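Long-range contacts in L-lysine 6-monooxygenase involved in desferrioxamine biosynthesis (Erwinia amylovora CFBP1430, PDB 5O8R), which catalyses the NADPH- and FAD-dependent N6-hydroxylation of L-lysine, a step in the biosynthesis of the siderophore desferrioxamine: residues Pro161-Pro166 and His178-Leu183; Pro166-Pro171 and Ser303-Met308; Arg193-Leu198 and Gly335-Thr340. All coordinates share one frame; numbering follows the deposited sequence.

Overall arrangement
Contact 3 is the buried one: strands 194-198 and 335-338 run side by side as neighbouring inner strands of a five-stranded parallel sheet, joined by backbone hydrogen bonds and aliphatic packing. Contact 1 lies near the surface, where the ring of His178 meets Ala163 of the connection 161-166 by a CH-pi contact, its nitrogens held by Ser180 and Gly341. Contact 2, partly buried, is mainly van der Waals packing of a 3-10 turn on strand 303-311. Contacts 1 and 2 share Pro166, whose ring also reaches Met338 of contact 3, and a polar tie between segments 161-166 and 335-340 joins contact 1 to contact 3. All three border the bound NADP.

Contact 1 (Pro161-Pro166 and His178-Leu183); sequences PSAWSP and HSSEYL. With NAP (NADP nicotinamide-adenine-dinucleotide phosphate), chain D.
The imidazole of His178 carries the methyl of Ala163 over one face, with Ala163 CB 3.8 Å from the ring centroid and 21° off its normal, a CH-pi contact. At the ring's edge lies the carbonyl of Trp164, whose O comes within 3.2 Å of His178 CD2. The side chain of Trp164 leaves the backbone on the side away from His178; its ring edge meets the adenine of NADP, Trp164 CZ3 lying 3.9 Å from N7A, and the backbone N of Pro166 sits over one indole face. CG of His178 is anti to the backbone N (chi1 -179°), which carries the ring across to the 161-166 segment. Within its own segment His178 ND1 accepts from Ser180 N at 3.1 Å, nearly straight at 170° but tilted from the ring plane. Ser180 OG touches Ala163 CB at 3.7 Å. Strand 162-163 pairs antiparallel with strand 342-343 beside the NADP site, and His178, at the end of strand 177-178 of the parallel sheet, packs against that pair, Tyr342 meeting its ring edge-to-face. NE2 is hydrogen-bonded to Gly341 O, which can only accept, consistent with a hydrogen on NE2. With both nitrogens engaged, the ring's rotation is fixed, and it presents a flat face to Ala163.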
loop_
_atom_site.group_PDB
_atom_site.type_symbol
_atom_site.label_atom_id
_atom_site.label_comp_id
_atom_site.label_asym_id
_atom_site.label_seq_id
_atom_site.Cartn_x
_atom_site.Cartn_y
_atom_site.Cartn_z
ATOM N N PRO A 161 16.973 -15.145 26.556
ATOM C CA PRO A 161 17.933 -15.976 25.891
ATOM C C PRO A 161 19.137 -15.140 25.611
ATOM O O PRO A 161 19.131 -13.909 25.840
ATOM C CB PRO A 161 17.228 -16.282 24.592
ATOM C CG PRO A 161 16.532 -14.991 24.264
ATOM C CD PRO A 161 16.256 -14.307 25.566
ATOM N N SER A 162 20.158 -15.784 25.074
ATOM C CA SER A 162 21.401 -15.069 24.852
ATOM C C SER A 162 22.045 -15.370 23.506
ATOM O O SER A 162 21.713 -16.370 22.842
ATOM C CB SER A 162 22.358 -15.271 26.028
ATOM O OG SER A 162 22.794 -16.596 26.082
ATOM N N ALA A 163 22.939 -14.436 23.136
ATOM C CA ALA A 163 23.503 -14.321 21.811
ATOM C C ALA A 163 24.223 -15.604 21.456
ATOM O O ALA A 163 24.948 -16.102 22.276
ATOM C CB ALA A 163 24.442 -13.132 21.776
ATOM N N TRP A 164 23.996 -16.139 20.252
ATOM C CA TRP A 164 24.487 -17.459 19.851
ATOM C C TRP A 164 25.120 -17.489 18.454
ATOM O O TRP A 164 24.661 -16.780 17.540
ATOM C CB TRP A 164 23.331 -18.410 19.899
ATOM C CG TRP A 164 23.633 -19.819 19.545
ATOM C CD1 TRP A 164 23.893 -20.834 20.407
ATOM C CD2 TRP A 164 23.635 -20.396 18.230
ATOM N NE1 TRP A 164 24.084 -22.000 19.720
ATOM C CE2 TRP A 164 23.923 -21.767 18.383
ATOM C CE3 TRP A 164 23.423 -19.883 16.938
ATOM C CZ2 TRP A 164 24.028 -22.640 17.299
ATOM C CZ3 TRP A 164 23.509 -20.751 15.858
ATOM C CH2 TRP A 164 23.815 -22.121 16.048
ATOM N N SER A 165 26.172 -18.324 18.322
ATOM C CA SER A 165 26.944 -18.530 17.079
ATOM C C SER A 165 27.122 -20.000 16.879
ATOM O O SER A 165 27.081 -20.728 17.832
ATOM C CB SER A 165 28.338 -17.924 17.173
ATOM O OG SER A 165 28.303 -16.638 17.767
ATOM N N PRO A 166 27.347 -20.459 15.642
ATOM C CA PRO A 166 27.489 -21.924 15.479
ATOM C C PRO A 166 28.706 -22.396 16.186
ATOM O O PRO A 166 29.680 -21.658 16.233
ATOM C CB PRO A 166 27.686 -22.115 13.977
ATOM C CG PRO A 166 27.249 -20.830 13.358
ATOM C CD PRO A 166 27.451 -19.739 14.364
ATOM N N HIS A 178 28.991 -10.761 16.412
ATOM C CA HIS A 178 27.599 -11.226 16.422
ATOM C C HIS A 178 26.707 -10.020 16.230
ATOM O O HIS A 178 27.140 -8.869 16.373
ATOM C CB HIS A 178 27.282 -11.942 17.712
ATOM C CG HIS A 178 25.885 -12.474 17.812
ATOM N ND1 HIS A 178 24.834 -11.711 18.288
ATOM C CD2 HIS A 178 25.380 -13.713 17.558
ATOM C CE1 HIS A 178 23.736 -12.455 18.303
ATOM N NE2 HIS A 178 24.041 -13.672 17.864
ATOM N N SER A 179 25.485 -10.281 15.818
ATOM C CA SER A 179 24.639 -9.219 15.371
ATOM C C SER A 179 24.419 -8.232 16.492
ATOM O O SER A 179 24.378 -7.019 16.241
ATOM C CB SER A 179 23.365 -9.778 14.768
ATOM O OG SER A 179 22.730 -10.689 15.627
ATOM N N SER A 180 24.378 -8.745 17.731
ATOM C CA SER A 180 24.245 -7.902 18.929
ATOM C C SER A 180 25.346 -6.892 19.075
ATOM O O SER A 180 25.144 -5.869 19.683
ATOM C CB SER A 180 24.163 -8.727 20.207
ATOM O OG SER A 180 24.869 -9.921 20.059
ATOM N N GLU A 181 26.503 -7.156 18.508
ATOM C CA GLU A 181 27.640 -6.261 18.658
ATOM C C GLU A 181 27.818 -5.327 17.464
ATOM O O GLU A 181 28.775 -4.585 17.412
ATOM C CB GLU A 181 28.895 -7.121 18.866
ATOM C CG GLU A 181 28.746 -8.174 19.970
ATOM C CD GLU A 181 29.963 -9.071 20.100
ATOM O OE1 GLU A 181 30.852 -8.789 20.959
ATOM O OE2 GLU A 181 30.029 -10.044 19.323
ATOM N N TYR A 182 26.892 -5.360 16.516
ATOM C CA TYR A 182 27.076 -4.706 15.227
ATOM C C TYR A 182 27.272 -3.210 15.270
ATOM O O TYR A 182 28.206 -2.714 14.649
ATOM C CB TYR A 182 25.902 -5.008 14.314
ATOM C CG TYR A 182 25.878 -4.203 13.053
ATOM C CD1 TYR A 182 26.817 -4.418 12.063
ATOM C CD2 TYR A 182 24.908 -3.215 12.848
ATOM C CE1 TYR A 182 26.781 -3.667 10.882
ATOM C CE2 TYR A 182 24.885 -2.452 11.694
ATOM C CZ TYR A 182 25.803 -2.678 10.712
ATOM O OH TYR A 182 25.783 -1.922 9.577
ATOM N N LEU A 183 26.427 -2.462 15.952
ATOM C CA LEU A 183 26.553 -1.016 15.793
ATOM C C LEU A 183 27.868 -0.574 16.286
ATOM O O LEU A 183 28.488 0.314 15.726
ATOM C CB LEU A 183 25.529 -0.219 16.573
ATOM C CG LEU A 183 24.071 -0.482 16.305
ATOM C CD1 LEU A 183 23.239 0.387 17.233
ATOM C CD2 LEU A 183 23.764 -0.190 14.850
HETATM P PA NAP D . 17.013 -16.091 13.719
HETATM O O1A NAP D . 17.045 -17.143 14.850
HETATM O O2A NAP D . 15.879 -16.066 12.676
HETATM O O5B NAP D . 18.411 -16.009 12.918
HETATM C C5B NAP D . 19.060 -17.239 12.641
HETATM C C4B NAP D . 19.480 -17.311 11.199
HETATM O O4B NAP D . 20.778 -17.842 11.343
HETATM C C3B NAP D . 18.591 -18.250 10.352
HETATM O O3B NAP D . 18.401 -17.845 8.957
HETATM C C2B NAP D . 19.358 -19.550 10.574
HETATM O O2B NAP D . 19.073 -20.587 9.609
HETATM C C1B NAP D . 20.789 -19.014 10.566
HETATM N N9A NAP D . 21.817 -19.991 11.012
HETATM C C8A NAP D . 21.972 -20.675 12.183
HETATM N N7A NAP D . 23.068 -21.505 12.094
HETATM C C5A NAP D . 23.588 -21.320 10.872
HETATM C C6A NAP D . 24.703 -21.848 10.100
HETATM N N6A NAP D . 25.471 -22.732 10.706
HETATM N N1A NAP D . 24.924 -21.433 8.824
HETATM C C2A NAP D . 24.140 -20.496 8.221
HETATM N N3A NAP D . 23.071 -19.943 8.853
HETATM C C4A NAP D . 22.769 -20.328 10.151
HETATM O O3 NAP D . 17.038 -14.739 14.608
HETATM P PN NAP D . 17.512 -13.230 14.301
HETATM O O1N NAP D . 18.365 -12.864 15.478
HETATM O O2N NAP D . 18.094 -13.068 12.849
HETATM O O5D NAP D . 16.104 -12.451 14.591
HETATM C C5D NAP D . 14.805 -13.091 14.617
HETATM C C4D NAP D . 14.470 -13.713 15.986
HETATM O O4D NAP D . 14.348 -12.598 16.850
HETATM C C3D NAP D . 13.158 -14.540 16.018
HETATM O O3D NAP D . 13.203 -15.837 16.677
HETATM C C2D NAP D . 12.154 -13.620 16.681
HETATM O O2D NAP D . 11.543 -14.206 17.844
HETATM C C1D NAP D . 12.955 -12.349 17.043
HETATM N N1N NAP D . 12.581 -11.092 16.354
HETATM C C2N NAP D . 13.510 -10.092 16.272
HETATM C C3N NAP D . 13.155 -8.873 15.677
HETATM C C7N NAP D . 14.105 -7.735 15.531
HETATM O O7N NAP D . 13.658 -6.578 15.666
HETATM N N7N NAP D . 15.368 -8.058 15.230
HETATM C C4N NAP D . 11.867 -8.683 15.174
HETATM C C5N NAP D . 10.940 -9.715 15.267
HETATM C C6N NAP D . 11.315 -10.908 15.874
HETATM P P2B NAP D . 17.723 -21.475 9.692
HETATM O O1X NAP D . 18.071 -22.753 8.924
HETATM O O2X NAP D . 16.625 -20.615 9.073
HETATM O O3X NAP D . 17.503 -21.661 11.182
#

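Contact 2 (Pro166-Pro171 and Ser303-Met308); sequences PACSQP and SELTDM. With NAP (NADP nicotinamide-adenine-dinucleotide phosphate), chain D.
Cys168 reaches across to strand 303-311 with its whole side chain. CB comes down on the carbonyl of Thr306, 3.3 Å from its O. SG, turned between the backbone N and the carbonyl carbon (chi1 86°), stays by Thr306 O at 3.7 Å, then passes Leu305 O and lies 4.2 Å from Leu305 CD2, with the CA of Asp307 also beside it. Next along the turn, Ser169 CB rests against the sulfur of Met308, 3.8 Å from SD, while Met308 CG touches Cys168 O. Ser169 OG stays within its own turn and donates to Pro166 O at 2.8 Å, in the carbonyl plane; the same oxygen accepts from Ser169 N, so two bonds grip it. At the other end Pro166 CG meets Leu305 CD2 at 4.3 Å. Pro166 CG also lies 3.7 Å from N6A, the amino nitrogen of the NADP adenine. The backbone N of Leu305 donates to adenine N1A (3.2 Å), so this strand recognises the base directly. Strand 303-311 takes an extra residue opposite Lys319 of strand 315-322, Thr306 and Asp307 together making a classic bulge. The 3-10 turn thus packs on an outer strand of that antiparallel sheet, while Pro166 and Met308 also touch strand 335-338 of the parallel sheet.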
loop_
_atom_site.group_PDB
_atom_site.type_symbol
_atom_site.label_atom_id
_atom_site.label_comp_id
_atom_site.label_asym_id
_atom_site.label_seq_id
_atom_site.Cartn_x
_atom_site.Cartn_y
_atom_site.Cartn_z
ATOM N N PRO A 166 27.347 -20.459 15.642
ATOM C CA PRO A 166 27.489 -21.924 15.479
ATOM C C PRO A 166 28.706 -22.396 16.186
ATOM O O PRO A 166 29.680 -21.658 16.233
ATOM C CB PRO A 166 27.686 -22.115 13.977
ATOM C CG PRO A 166 27.249 -20.830 13.358
ATOM C CD PRO A 166 27.451 -19.739 14.364
ATOM N N ALA A 167 28.638 -23.609 16.717
ATOM C CA ALA A 167 29.717 -24.211 17.512
ATOM C C ALA A 167 31.078 -23.993 16.879
ATOM O O ALA A 167 32.009 -23.434 17.493
ATOM C CB ALA A 167 29.462 -25.706 17.651
ATOM N N CYS A 168 31.148 -24.365 15.605
ATOM C CA CYS A 168 32.369 -24.268 14.839
ATOM C C CYS A 168 33.056 -22.863 14.858
ATOM O O CYS A 168 34.161 -22.726 14.375
ATOM C CB CYS A 168 32.079 -24.710 13.410
ATOM S SG CYS A 168 31.467 -23.362 12.403
ATOM N N SER A 169 32.442 -21.843 15.450
ATOM C CA SER A 169 32.992 -20.500 15.448
ATOM C C SER A 169 33.661 -20.023 16.745
ATOM O O SER A 169 34.326 -18.959 16.752
ATOM C CB SER A 169 31.899 -19.507 14.984
ATOM O OG SER A 169 30.947 -19.202 15.984
ATOM N N GLN A 170 33.502 -20.804 17.820
ATOM C CA GLN A 170 33.947 -20.401 19.180
ATOM C C GLN A 170 35.369 -19.791 19.202
ATOM O O GLN A 170 35.569 -18.751 19.794
ATOM C CB GLN A 170 33.808 -21.584 20.207
ATOM C CG GLN A 170 33.084 -21.253 21.539
ATOM C CD GLN A 170 31.615 -20.768 21.386
ATOM O OE1 GLN A 170 31.339 -19.559 21.414
ATOM N NE2 GLN A 170 30.677 -21.712 21.233
ATOM N N PRO A 171 36.350 -20.439 18.539
ATOM C CA PRO A 171 37.719 -19.912 18.353
ATOM C C PRO A 171 37.886 -18.529 17.694
ATOM O O PRO A 171 38.836 -17.809 17.944
ATOM C CB PRO A 171 38.381 -20.979 17.467
ATOM C CG PRO A 171 37.298 -21.942 17.082
ATOM C CD PRO A 171 36.315 -21.867 18.178
ATOM N N SER A 303 22.800 -23.011 2.676
ATOM C CA SER A 303 24.223 -23.257 3.022
ATOM C C SER A 303 24.555 -23.200 4.536
ATOM O O SER A 303 24.613 -22.120 5.165
ATOM C CB SER A 303 25.149 -22.291 2.276
ATOM O OG SER A 303 24.795 -22.169 0.924
ATOM N N GLU A 304 24.807 -24.387 5.093
ATOM C CA GLU A 304 25.246 -24.546 6.468
ATOM C C GLU A 304 26.709 -24.209 6.548
ATOM O O GLU A 304 27.488 -24.641 5.698
ATOM C CB GLU A 304 25.025 -25.990 6.942
ATOM C CG GLU A 304 25.433 -26.225 8.397
ATOM C CD GLU A 304 24.508 -27.154 9.143
ATOM O OE1 GLU A 304 24.732 -28.373 9.074
ATOM O OE2 GLU A 304 23.571 -26.661 9.798
ATOM N N LEU A 305 27.069 -23.431 7.565
ATOM C CA LEU A 305 28.461 -23.089 7.855
ATOM C C LEU A 305 28.975 -24.169 8.754
ATOM O O LEU A 305 28.621 -24.201 9.926
ATOM C CB LEU A 305 28.561 -21.731 8.553
ATOM C CG LEU A 305 29.967 -21.269 8.935
ATOM C CD1 LEU A 305 30.656 -20.693 7.722
ATOM C CD2 LEU A 305 29.961 -20.217 10.037
ATOM N N THR A 306 29.786 -25.060 8.182
ATOM C CA THR A 306 30.326 -26.267 8.850
ATOM C C THR A 306 31.709 -26.075 9.536
ATOM O O THR A 306 31.914 -26.577 10.641
ATOM C CB THR A 306 30.481 -27.387 7.823
ATOM O OG1 THR A 306 31.300 -26.921 6.735
ATOM C CG2 THR A 306 29.136 -27.770 7.285
ATOM N N ASP A 307 32.633 -25.366 8.880
ATOM C CA ASP A 307 33.931 -25.007 9.460
ATOM C C ASP A 307 34.335 -23.557 9.103
ATOM O O ASP A 307 33.808 -22.969 8.188
ATOM C CB ASP A 307 34.991 -26.015 9.007
ATOM C CG ASP A 307 35.732 -26.655 10.186
ATOM O OD1 ASP A 307 35.495 -27.857 10.422
ATOM O OD2 ASP A 307 36.515 -25.955 10.887
ATOM N N MET A 308 35.267 -23.006 9.827
ATOM C CA MET A 308 35.732 -21.701 9.474
ATOM C C MET A 308 37.141 -21.582 9.945
ATOM O O MET A 308 37.548 -22.223 10.874
ATOM C CB MET A 308 34.836 -20.604 9.989
ATOM C CG MET A 308 34.745 -20.497 11.470
ATOM S SD MET A 308 33.814 -19.020 11.726
ATOM C CE MET A 308 35.088 -17.798 11.596
HETATM P PA NAP D . 17.013 -16.091 13.719
HETATM O O1A NAP D . 17.045 -17.143 14.850
HETATM O O2A NAP D . 15.879 -16.066 12.676
HETATM O O5B NAP D . 18.411 -16.009 12.918
HETATM C C5B NAP D . 19.060 -17.239 12.641
HETATM C C4B NAP D . 19.480 -17.311 11.199
HETATM O O4B NAP D . 20.778 -17.842 11.343
HETATM C C3B NAP D . 18.591 -18.250 10.352
HETATM O O3B NAP D . 18.401 -17.845 8.957
HETATM C C2B NAP D . 19.358 -19.550 10.574
HETATM O O2B NAP D . 19.073 -20.587 9.609
HETATM C C1B NAP D . 20.789 -19.014 10.566
HETATM N N9A NAP D . 21.817 -19.991 11.012
HETATM C C8A NAP D . 21.972 -20.675 12.183
HETATM N N7A NAP D . 23.068 -21.505 12.094
HETATM C C5A NAP D . 23.588 -21.320 10.872
HETATM C C6A NAP D . 24.703 -21.848 10.100
HETATM N N6A NAP D . 25.471 -22.732 10.706
HETATM N N1A NAP D . 24.924 -21.433 8.824
HETATM C C2A NAP D . 24.140 -20.496 8.221
HETATM N N3A NAP D . 23.071 -19.943 8.853
HETATM C C4A NAP D . 22.769 -20.328 10.151
HETATM O O3 NAP D . 17.038 -14.739 14.608
HETATM P PN NAP D . 17.512 -13.230 14.301
HETATM O O1N NAP D . 18.365 -12.864 15.478
HETATM O O2N NAP D . 18.094 -13.068 12.849
HETATM O O5D NAP D . 16.104 -12.451 14.591
HETATM C C5D NAP D . 14.805 -13.091 14.617
HETATM C C4D NAP D . 14.470 -13.713 15.986
HETATM O O4D NAP D . 14.348 -12.598 16.850
HETATM C C3D NAP D . 13.158 -14.540 16.018
HETATM O O3D NAP D . 13.203 -15.837 16.677
HETATM C C2D NAP D . 12.154 -13.620 16.681
HETATM O O2D NAP D . 11.543 -14.206 17.844
HETATM C C1D NAP D . 12.955 -12.349 17.043
HETATM N N1N NAP D . 12.581 -11.092 16.354
HETATM C C2N NAP D . 13.510 -10.092 16.272
HETATM C C3N NAP D . 13.155 -8.873 15.677
HETATM C C7N NAP D . 14.105 -7.735 15.531
HETATM O O7N NAP D . 13.658 -6.578 15.666
HETATM N N7N NAP D . 15.368 -8.058 15.230
HETATM C C4N NAP D . 11.867 -8.683 15.174
HETATM C C5N NAP D . 10.940 -9.715 15.267
HETATM C C6N NAP D . 11.315 -10.908 15.874
HETATM P P2B NAP D . 17.723 -21.475 9.692
HETATM O O1X NAP D . 18.071 -22.753 8.924
HETATM O O2X NAP D . 16.625 -20.615 9.073
HETATM O O3X NAP D . 17.503 -21.661 11.182
#

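Contact 3 (Arg193-Leu198 and Gly335-Thr340); sequences RSITVL and GLVMAT. With NAP (NADP nicotinamide-adenine-dinucleotide phosphate), chain D.
Strands 194-198 and 335-338 run parallel, their axes 4.6 Å apart at closest approach and 16° from exact alignment, and the hydrogen bonds alternate between them. The ladder opens with Gly335 N donating to Ser194 O at 2.8 Å; Val337 N then donates to Thr196 O, Leu198 N to Val337 O, and Ala339 N to Leu198 O, while the bond from Thr196 N to Gly335 O is weak. Val197 and Val337 stand shoulder to shoulder on the face toward helices 182-190 and 202-212, Val197 CG2 4.2 Å from Val337 CB, and Ile195 CG2 adds its methyl to Val337 CG2. On the other face Leu198 and Met338 project together. CG of Leu198 lies anti to its amide nitrogen (chi1 -168°), and CD2 reaches Met338 SD at 3.7 Å, Thr340 CG2 at 3.8 Å and the adenine C2A of NADP at 3.7 Å. Met338 is bent at both chi2 and chi3, bringing its sulfur alongside that methyl. The branched tip of Leu336 joins them, its CD1 against Leu198 CB. This face also carries Thr196, whose OG1 bonds Thr333 OG1. Thr340 OG1 is hydrogen-bonded to Trp164 O, and Thr340 CA comes close to the ribose oxygen O4B. The backbone bonds satisfy buried amides and carbonyls. Both strands end at the dinucleotide, as in Rossmann-type domains, where Leu198 offers adenine an apolar contact and Met338 SD backs it from the second shell.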
loop_
_atom_site.group_PDB
_atom_site.type_symbol
_atom_site.label_atom_id
_atom_site.label_comp_id
_atom_site.label_asym_id
_atom_site.label_seq_id
_atom_site.Cartn_x
_atom_site.Cartn_y
_atom_site.Cartn_z
ATOM N N ARG A 193 37.648 -4.669 3.287
ATOM C CA ARG A 193 37.508 -4.853 1.861
ATOM C C ARG A 193 36.188 -5.505 1.566
ATOM O O ARG A 193 35.650 -5.319 0.475
ATOM C CB ARG A 193 38.606 -5.789 1.312
ATOM C CG ARG A 193 39.966 -5.131 1.143
ATOM C CD ARG A 193 40.984 -5.961 0.338
ATOM N NE ARG A 193 42.047 -5.079 -0.168
ATOM C CZ ARG A 193 43.010 -4.520 0.574
ATOM N NH1 ARG A 193 43.118 -4.754 1.891
ATOM N NH2 ARG A 193 43.894 -3.719 -0.020
ATOM N N SER A 194 35.700 -6.295 2.520
ATOM C CA SER A 194 34.682 -7.283 2.261
ATOM C C SER A 194 33.948 -7.677 3.585
ATOM O O SER A 194 34.573 -7.910 4.594
ATOM C CB SER A 194 35.350 -8.486 1.602
ATOM O OG SER A 194 35.594 -9.510 2.543
ATOM N N ILE A 195 32.623 -7.739 3.572
ATOM C CA ILE A 195 31.834 -8.100 4.756
ATOM C C ILE A 195 30.846 -9.148 4.351
ATOM O O ILE A 195 30.343 -9.121 3.271
ATOM C CB ILE A 195 31.012 -6.914 5.265
ATOM C CG1 ILE A 195 31.901 -5.686 5.443
ATOM C CG2 ILE A 195 30.339 -7.287 6.571
ATOM C CD1 ILE A 195 31.163 -4.414 5.807
ATOM N N THR A 196 30.522 -10.044 5.241
ATOM C CA THR A 196 29.619 -11.123 4.918
ATOM C C THR A 196 28.685 -11.230 6.058
ATOM O O THR A 196 29.080 -11.040 7.169
ATOM C CB THR A 196 30.421 -12.410 4.812
ATOM O OG1 THR A 196 31.265 -12.286 3.683
ATOM C CG2 THR A 196 29.551 -13.614 4.672
ATOM N N VAL A 197 27.448 -11.575 5.790
ATOM C CA VAL A 197 26.420 -11.560 6.804
ATOM C C VAL A 197 25.848 -12.907 6.778
ATOM O O VAL A 197 25.384 -13.330 5.741
ATOM C CB VAL A 197 25.370 -10.499 6.513
ATOM C CG1 VAL A 197 24.218 -10.618 7.464
ATOM C CG2 VAL A 197 25.990 -9.135 6.708
ATOM N N LEU A 198 25.934 -13.602 7.907
ATOM C CA LEU A 198 25.659 -15.020 7.947
ATOM C C LEU A 198 24.421 -15.266 8.780
ATOM O O LEU A 198 24.371 -14.880 9.932
ATOM C CB LEU A 198 26.856 -15.740 8.497
ATOM C CG LEU A 198 26.630 -17.229 8.244
ATOM C CD1 LEU A 198 27.761 -17.870 7.483
ATOM C CD2 LEU A 198 26.437 -17.937 9.556
ATOM N N GLY A 335 35.519 -9.052 7.001
ATOM C CA GLY A 335 34.458 -8.883 8.010
ATOM C C GLY A 335 33.458 -10.021 8.019
ATOM O O GLY A 335 33.235 -10.697 7.026
ATOM N N LEU A 336 32.863 -10.233 9.165
ATOM C CA LEU A 336 31.933 -11.331 9.338
ATOM C C LEU A 336 30.912 -11.002 10.445
ATOM O O LEU A 336 31.288 -10.853 11.584
ATOM C CB LEU A 336 32.665 -12.608 9.660
ATOM C CG LEU A 336 31.685 -13.690 10.011
ATOM C CD1 LEU A 336 30.743 -13.957 8.858
ATOM C CD2 LEU A 336 32.439 -14.959 10.297
ATOM N N VAL A 337 29.632 -10.873 10.086
ATOM C CA VAL A 337 28.579 -10.535 11.011
ATOM C C VAL A 337 27.796 -11.789 11.124
ATOM O O VAL A 337 27.275 -12.286 10.125
ATOM C CB VAL A 337 27.695 -9.410 10.500
ATOM C CG1 VAL A 337 26.518 -9.201 11.414
ATOM C CG2 VAL A 337 28.502 -8.115 10.411
ATOM N N MET A 338 27.755 -12.324 12.340
ATOM C CA MET A 338 27.183 -13.612 12.584
ATOM C C MET A 338 25.774 -13.382 13.158
ATOM O O MET A 338 25.605 -13.098 14.325
ATOM C CB MET A 338 28.072 -14.340 13.533
ATOM C CG MET A 338 27.649 -15.781 13.664
ATOM S SD MET A 338 28.418 -16.814 12.427
ATOM C CE MET A 338 30.140 -16.473 12.761
ATOM N N ALA A 339 24.761 -13.499 12.303
ATOM C CA ALA A 339 23.405 -13.018 12.583
ATOM C C ALA A 339 22.577 -14.252 12.795
ATOM O O ALA A 339 21.541 -14.470 12.144
ATOM C CB ALA A 339 22.890 -12.177 11.406
ATOM N N THR A 340 23.047 -15.055 13.737
ATOM C CA THR A 340 22.588 -16.444 13.907
ATOM C C THR A 340 21.693 -16.626 15.099
ATOM O O THR A 340 21.310 -17.756 15.412
ATOM C CB THR A 340 23.782 -17.406 14.038
ATOM O OG1 THR A 340 24.741 -16.885 14.976
ATOM C CG2 THR A 340 24.448 -17.527 12.711
HETATM P PA NAP D . 17.013 -16.091 13.719
HETATM O O1A NAP D . 17.045 -17.143 14.850
HETATM O O2A NAP D . 15.879 -16.066 12.676
HETATM O O5B NAP D . 18.411 -16.009 12.918
HETATM C C5B NAP D . 19.060 -17.239 12.641
HETATM C C4B NAP D . 19.480 -17.311 11.199
HETATM O O4B NAP D . 20.778 -17.842 11.343
HETATM C C3B NAP D . 18.591 -18.250 10.352
HETATM O O3B NAP D . 18.401 -17.845 8.957
HETATM C C2B NAP D . 19.358 -19.550 10.574
HETATM O O2B NAP D . 19.073 -20.587 9.609
HETATM C C1B NAP D . 20.789 -19.014 10.566
HETATM N N9A NAP D . 21.817 -19.991 11.012
HETATM C C8A NAP D . 21.972 -20.675 12.183
HETATM N N7A NAP D . 23.068 -21.505 12.094
HETATM C C5A NAP D . 23.588 -21.320 10.872
HETATM C C6A NAP D . 24.703 -21.848 10.100
HETATM N N6A NAP D . 25.471 -22.732 10.706
HETATM N N1A NAP D . 24.924 -21.433 8.824
HETATM C C2A NAP D . 24.140 -20.496 8.221
HETATM N N3A NAP D . 23.071 -19.943 8.853
HETATM C C4A NAP D . 22.769 -20.328 10.151
HETATM O O3 NAP D . 17.038 -14.739 14.608
HETATM P PN NAP D . 17.512 -13.230 14.301
HETATM O O1N NAP D . 18.365 -12.864 15.478
HETATM O O2N NAP D . 18.094 -13.068 12.849
HETATM O O5D NAP D . 16.104 -12.451 14.591
HETATM C C5D NAP D . 14.805 -13.091 14.617
HETATM C C4D NAP D . 14.470 -13.713 15.986
HETATM O O4D NAP D . 14.348 -12.598 16.850
HETATM C C3D NAP D . 13.158 -14.540 16.018
HETATM O O3D NAP D . 13.203 -15.837 16.677
HETATM C C2D NAP D . 12.154 -13.620 16.681
HETATM O O2D NAP D . 11.543 -14.206 17.844
HETATM C C1D NAP D . 12.955 -12.349 17.043
HETATM N N1N NAP D . 12.581 -11.092 16.354
HETATM C C2N NAP D . 13.510 -10.092 16.272
HETATM C C3N NAP D . 13.155 -8.873 15.677
HETATM C C7N NAP D . 14.105 -7.735 15.531
HETATM O O7N NAP D . 13.658 -6.578 15.666
HETATM N N7N NAP D . 15.368 -8.058 15.230
HETATM C C4N NAP D . 11.867 -8.683 15.174
HETATM C C5N NAP D . 10.940 -9.715 15.267
HETATM C C6N NAP D . 11.315 -10.908 15.874
HETATM P P2B NAP D . 17.723 -21.475 9.692
HETATM O O1X NAP D . 18.071 -22.753 8.924
HETATM O O2X NAP D . 16.625 -20.615 9.073
HETATM O O3X NAP D . 17.503 -21.661 11.182
#